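Local coordinates for putative uncharacterized protein PH0242 (Pyrococcus horikoshii, PDB 3VU1) that forms the C-terminal globular domain of the archaeal oligosaccharyltransferase AglB, a helix-containing core with beta-rich insert and peripheral domains, at residues A[106-110]-A[406-412]; A[94-98]-A[121-127]. All coordinates share one frame. Numbering follows the deposited sequence.

Overall arrangement
Both contacts fasten the same short helical part of the chain to a beta-rich region. Contact 2 packs residues 94-98, at the start of helix 97-103, on 121-127, where strand 125-130 begins. Contact 1 joins the next helix, 109-113, to the loop 406-412, almost 300 residues further on in the Peripheral 2 domain. Their centres lie about 16 Å apart, and Ile107 bridges them: Ile107 CD1 packs 3.8 Å from Asn98 O and 4.2 Å from Thr124 CG2. Along the sequence the segments alternate, so the two associations interleave. The calcium ion is bound by Glu76, Ala285, His319 and Glu322, none of which belongs to either contact.

Contact 1. Residues A[106-110]-A[406-412]; sequences AITRK and NEDYDAS
Two backbone hydrogen bonds join the first turn of helix 109-113 to a loop: Arg109 N donates to Ala411 O (3.0 Å) and Lys110 N to Tyr409 O (2.9 Å). Amides at the start of a helix have no carbonyl of their own helix to meet, so the loop supplies acceptors. Thr108, the N-cap (chi1 p), lies 4.2 Å from Ser412 between CA atoms; its hydroxyl caps a backbone N just past the segment while its own N binds Glu111 OE1, a reciprocal pairing consistent with a capping box. Thr108 CA also makes a CH...O contact with Ala411 O (3.3 Å). The loop is shaped by a type I turn from Asp408 to Ala411 (Ala411 N to Asp408 O, 3.1 Å) and an Asx turn, Asp410 N to Asp408 OD1 (2.9 Å). Arg109, chi1 t, spreads its guanidinium over one face of the Tyr409 ring (chi1 m), a cation-pi pair with Arg109 CZ 4.0 Å from the ring centroid. Farther out, Ser412 CB, small enough to fit against the backbone, lies 3.5 Å from Ile107 O. A capped helix N-terminus thus docks onto a type I beta turn in the connection between strands 385-401 and 412-431.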
# COMPACT_ATOMS: atom_id res chain seq x y z
N ALA A 106 14.33 -7.71 2.20
CA ALA A 106 14.97 -7.40 0.91
C ALA A 106 16.48 -7.63 0.88
O ALA A 106 17.05 -7.85 -0.18
CB ALA A 106 14.67 -5.95 0.51
N ILE A 107 17.13 -7.52 2.03
CA ILE A 107 18.58 -7.60 2.14
C ILE A 107 19.00 -8.43 3.36
O ILE A 107 18.23 -8.65 4.29
CB ILE A 107 19.23 -6.21 2.24
CG1 ILE A 107 18.74 -5.43 3.47
CG2 ILE A 107 19.02 -5.39 0.98
CD1 ILE A 107 19.60 -4.22 3.75
N THR A 108 20.24 -8.89 3.35
CA THR A 108 20.76 -9.64 4.48
C THR A 108 21.23 -8.69 5.59
O THR A 108 21.39 -7.47 5.37
CB THR A 108 21.92 -10.56 4.05
OG1 THR A 108 23.10 -9.80 3.79
CG2 THR A 108 21.52 -11.37 2.82
N ARG A 109 21.47 -9.27 6.76
CA ARG A 109 22.01 -8.55 7.90
C ARG A 109 23.32 -7.88 7.55
O ARG A 109 23.56 -6.72 7.92
CB ARG A 109 22.20 -9.48 9.08
CG ARG A 109 22.57 -8.77 10.36
CD ARG A 109 22.01 -9.51 11.55
NE ARG A 109 22.85 -9.27 12.71
CZ ARG A 109 23.22 -10.21 13.57
NH1 ARG A 109 24.00 -9.90 14.58
NH2 ARG A 109 22.83 -11.46 13.39
N LYS A 110 24.16 -8.61 6.81
CA LYS A 110 25.46 -8.12 6.37
C LYS A 110 25.29 -6.88 5.51
O LYS A 110 25.96 -5.86 5.74
CB LYS A 110 26.21 -9.18 5.58
CG LYS A 110 27.50 -8.67 5.00
CD LYS A 110 28.37 -9.79 4.48
CE LYS A 110 29.61 -9.18 3.84
NZ LYS A 110 30.40 -10.19 3.09
N ASN A 406 19.98 -18.13 12.80
CA ASN A 406 19.46 -16.79 13.01
C ASN A 406 20.50 -15.73 13.35
O ASN A 406 20.18 -14.55 13.37
CB ASN A 406 18.38 -16.80 14.07
CG ASN A 406 17.14 -17.51 13.60
OD1 ASN A 406 17.12 -18.15 12.54
ND2 ASN A 406 16.10 -17.43 14.39
N GLU A 407 21.74 -16.15 13.58
CA GLU A 407 22.80 -15.23 14.01
C GLU A 407 23.83 -15.00 12.91
O GLU A 407 24.63 -14.06 12.97
CB GLU A 407 23.44 -15.71 15.32
CG GLU A 407 22.41 -15.97 16.42
CD GLU A 407 22.97 -15.82 17.82
OE1 GLU A 407 22.38 -16.39 18.77
OE2 GLU A 407 24.00 -15.14 18.00
N ASP A 408 23.78 -15.86 11.89
CA ASP A 408 24.60 -15.75 10.70
C ASP A 408 24.25 -14.43 9.92
O ASP A 408 23.08 -14.15 9.64
CB ASP A 408 24.41 -17.06 9.89
CG ASP A 408 25.19 -17.12 8.59
OD1 ASP A 408 25.77 -16.11 8.16
OD2 ASP A 408 25.21 -18.19 7.95
N TYR A 409 25.27 -13.64 9.59
CA TYR A 409 25.09 -12.36 8.88
C TYR A 409 24.63 -12.48 7.43
O TYR A 409 24.17 -11.49 6.83
CB TYR A 409 26.36 -11.50 8.94
CG TYR A 409 26.54 -10.87 10.30
CD1 TYR A 409 26.90 -11.64 11.40
CD2 TYR A 409 26.29 -9.51 10.49
CE1 TYR A 409 27.03 -11.08 12.65
CE2 TYR A 409 26.43 -8.94 11.74
CZ TYR A 409 26.80 -9.73 12.81
OH TYR A 409 26.93 -9.19 14.06
N ASP A 410 24.74 -13.68 6.87
CA ASP A 410 24.28 -13.85 5.49
C ASP A 410 22.79 -14.13 5.48
O ASP A 410 22.21 -14.38 4.43
CB ASP A 410 25.06 -14.94 4.76
CG ASP A 410 26.52 -14.54 4.50
OD1 ASP A 410 26.78 -13.43 3.96
OD2 ASP A 410 27.40 -15.36 4.83
N ALA A 411 22.18 -14.11 6.65
CA ALA A 411 20.76 -14.38 6.78
C ALA A 411 19.94 -13.17 6.35
O ALA A 411 20.30 -12.04 6.63
CB ALA A 411 20.43 -14.75 8.22
N SER A 412 18.85 -13.42 5.64
CA SER A 412 17.79 -12.43 5.56
C SER A 412 16.58 -13.05 6.26
O SER A 412 16.54 -14.27 6.48
CB SER A 412 17.52 -12.04 4.12
OG SER A 412 16.95 -13.12 3.43

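Contact 2. Residues A[94-98]-A[121-127]; sequences WAKFN and RVTTILL
Trp94, Asn98 and Ile125 bury the most surface here. Residues 94-96 end a 3-10 segment, with Phe97 N bonded to Trp94 O (2.9 Å), and run into helix 97-103; across from them, 121-123 is extended, and Thr124 kinks to phi/psi near -74/-36 before strand 125-130. CA atoms pair Trp94 with Ile125 at 5.6 Å and Asn98 with Thr124 at 5.7 Å. Trp94 (chi1 p, chi2 -94°) lays its broad indole along the beginning of the strand: Trp94 CB meets Ile125 CG2 at 3.8 Å, Trp94 CE3 approaches Ile125 O at 3.5 Å, and Leu127 (chi1 m) covers one ring face, with Trp94 CD1 3.5 Å from Leu127 CD1. Ile125 (chi1 m, chi2 t) reaches the other aromatic as well. Its CD1 sits over the Phe97 ring, a CH-pi contact 3.7 Å from the centroid, and Phe213 and Val214 of helix 212-218 also pack on this beta-branched, wholly apolar side chain, which fills the space beside them. Asn98 (chi1 m) is buried at the polar end, its amide set among Val122 O, the Thr124 hydroxyl and the Arg121 guanidinium; a side chain able both to donate and to accept suits such mixed surroundings. Thr124 OG1 (chi1 p) lies 3.5 Å from Phe97 CB. Ile125 and Leu127 also touch Val202 of the adjacent strand 200-205. Beside helix 212-218, the 3-10 segment and the first residues of helix 97-103 thus pack on the start of strand 125-130 in the mixed sheet of the Insert domain: helix-on-sheet packing.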
# COMPACT_ATOMS: atom_id res chain seq x y z
N TRP A 94 14.39 7.54 2.22
CA TRP A 94 15.60 6.96 1.63
C TRP A 94 16.63 6.83 2.74
O TRP A 94 17.37 5.84 2.80
CB TRP A 94 16.12 7.78 0.43
CG TRP A 94 16.65 9.14 0.85
CD1 TRP A 94 15.96 10.36 0.88
CD2 TRP A 94 17.98 9.43 1.41
NE1 TRP A 94 16.76 11.35 1.38
CE2 TRP A 94 17.98 10.88 1.72
CE3 TRP A 94 19.12 8.68 1.68
CZ2 TRP A 94 19.08 11.52 2.27
CZ3 TRP A 94 20.23 9.34 2.23
CH2 TRP A 94 20.21 10.73 2.53
N ALA A 95 16.66 7.80 3.66
CA ALA A 95 17.67 7.81 4.74
C ALA A 95 17.48 6.64 5.70
O ALA A 95 18.42 6.22 6.33
CB ALA A 95 17.65 9.12 5.51
N LYS A 96 16.25 6.13 5.81
CA LYS A 96 16.01 4.97 6.65
C LYS A 96 15.96 3.67 5.84
O LYS A 96 15.62 2.61 6.39
CB LYS A 96 14.73 5.15 7.46
CG LYS A 96 14.91 6.14 8.58
CD LYS A 96 13.62 6.54 9.24
CE LYS A 96 14.02 7.23 10.53
NZ LYS A 96 12.93 7.29 11.53
N PHE A 97 16.32 3.73 4.56
CA PHE A 97 15.99 2.60 3.71
C PHE A 97 16.73 1.28 3.97
O PHE A 97 16.18 0.23 3.68
CB PHE A 97 15.92 2.95 2.23
CG PHE A 97 14.84 2.18 1.50
CD1 PHE A 97 13.49 2.48 1.72
CD2 PHE A 97 15.15 1.14 0.65
CE1 PHE A 97 12.48 1.76 1.10
CE2 PHE A 97 14.15 0.44 0.00
CZ PHE A 97 12.82 0.74 0.24
N ASN A 98 17.94 1.32 4.52
CA ASN A 98 18.60 0.08 4.93
C ASN A 98 17.78 -0.64 5.99
O ASN A 98 17.51 -1.83 5.86
CB ASN A 98 20.01 0.32 5.46
CG ASN A 98 21.05 0.42 4.35
OD1 ASN A 98 22.17 -0.07 4.53
ND2 ASN A 98 20.71 1.06 3.21
N ARG A 121 28.58 -3.59 4.49
CA ARG A 121 27.37 -2.75 4.45
C ARG A 121 27.19 -2.11 3.09
O ARG A 121 28.13 -1.80 2.39
CB ARG A 121 27.39 -1.67 5.52
CG ARG A 121 26.11 -0.86 5.58
CD ARG A 121 26.25 0.30 6.54
NE ARG A 121 24.94 0.86 6.88
CZ ARG A 121 24.34 1.86 6.23
NH1 ARG A 121 24.94 2.47 5.22
NH2 ARG A 121 23.12 2.27 6.62
N VAL A 122 25.93 -1.89 2.74
CA VAL A 122 25.52 -1.51 1.41
C VAL A 122 24.63 -0.26 1.53
O VAL A 122 23.85 -0.13 2.49
CB VAL A 122 24.78 -2.73 0.79
CG1 VAL A 122 23.57 -2.34 -0.03
CG2 VAL A 122 25.75 -3.62 0.02
N THR A 123 24.76 0.68 0.61
CA THR A 123 23.83 1.81 0.60
C THR A 123 22.64 1.48 -0.26
O THR A 123 22.80 1.33 -1.48
CB THR A 123 24.50 3.09 0.08
OG1 THR A 123 25.59 3.41 0.94
CG2 THR A 123 23.50 4.27 0.09
N THR A 124 21.46 1.35 0.33
CA THR A 124 20.31 0.89 -0.47
C THR A 124 19.74 1.94 -1.44
O THR A 124 19.33 1.58 -2.56
CB THR A 124 19.19 0.26 0.38
OG1 THR A 124 18.82 1.18 1.42
CG2 THR A 124 19.67 -1.08 0.99
N ILE A 125 19.74 3.21 -1.02
CA ILE A 125 19.19 4.32 -1.79
C ILE A 125 19.96 5.62 -1.54
O ILE A 125 20.13 6.04 -0.41
CB ILE A 125 17.68 4.57 -1.52
CG1 ILE A 125 16.90 3.28 -1.57
CG2 ILE A 125 17.10 5.55 -2.54
CD1 ILE A 125 15.42 3.48 -1.75
N LEU A 126 20.41 6.24 -2.61
CA LEU A 126 21.04 7.52 -2.56
C LEU A 126 20.34 8.40 -3.60
O LEU A 126 19.94 7.92 -4.67
CB LEU A 126 22.49 7.35 -2.92
CG LEU A 126 23.54 8.14 -2.17
CD1 LEU A 126 23.26 8.21 -0.68
CD2 LEU A 126 24.85 7.42 -2.43
N LEU A 127 20.18 9.68 -3.26
CA LEU A 127 19.50 10.64 -4.12
C LEU A 127 20.46 11.69 -4.67
O LEU A 127 21.35 12.20 -3.95
CB LEU A 127 18.35 11.32 -3.40
CG LEU A 127 17.21 10.39 -3.07
CD1 LEU A 127 16.05 11.21 -2.52
CD2 LEU A 127 16.78 9.56 -4.28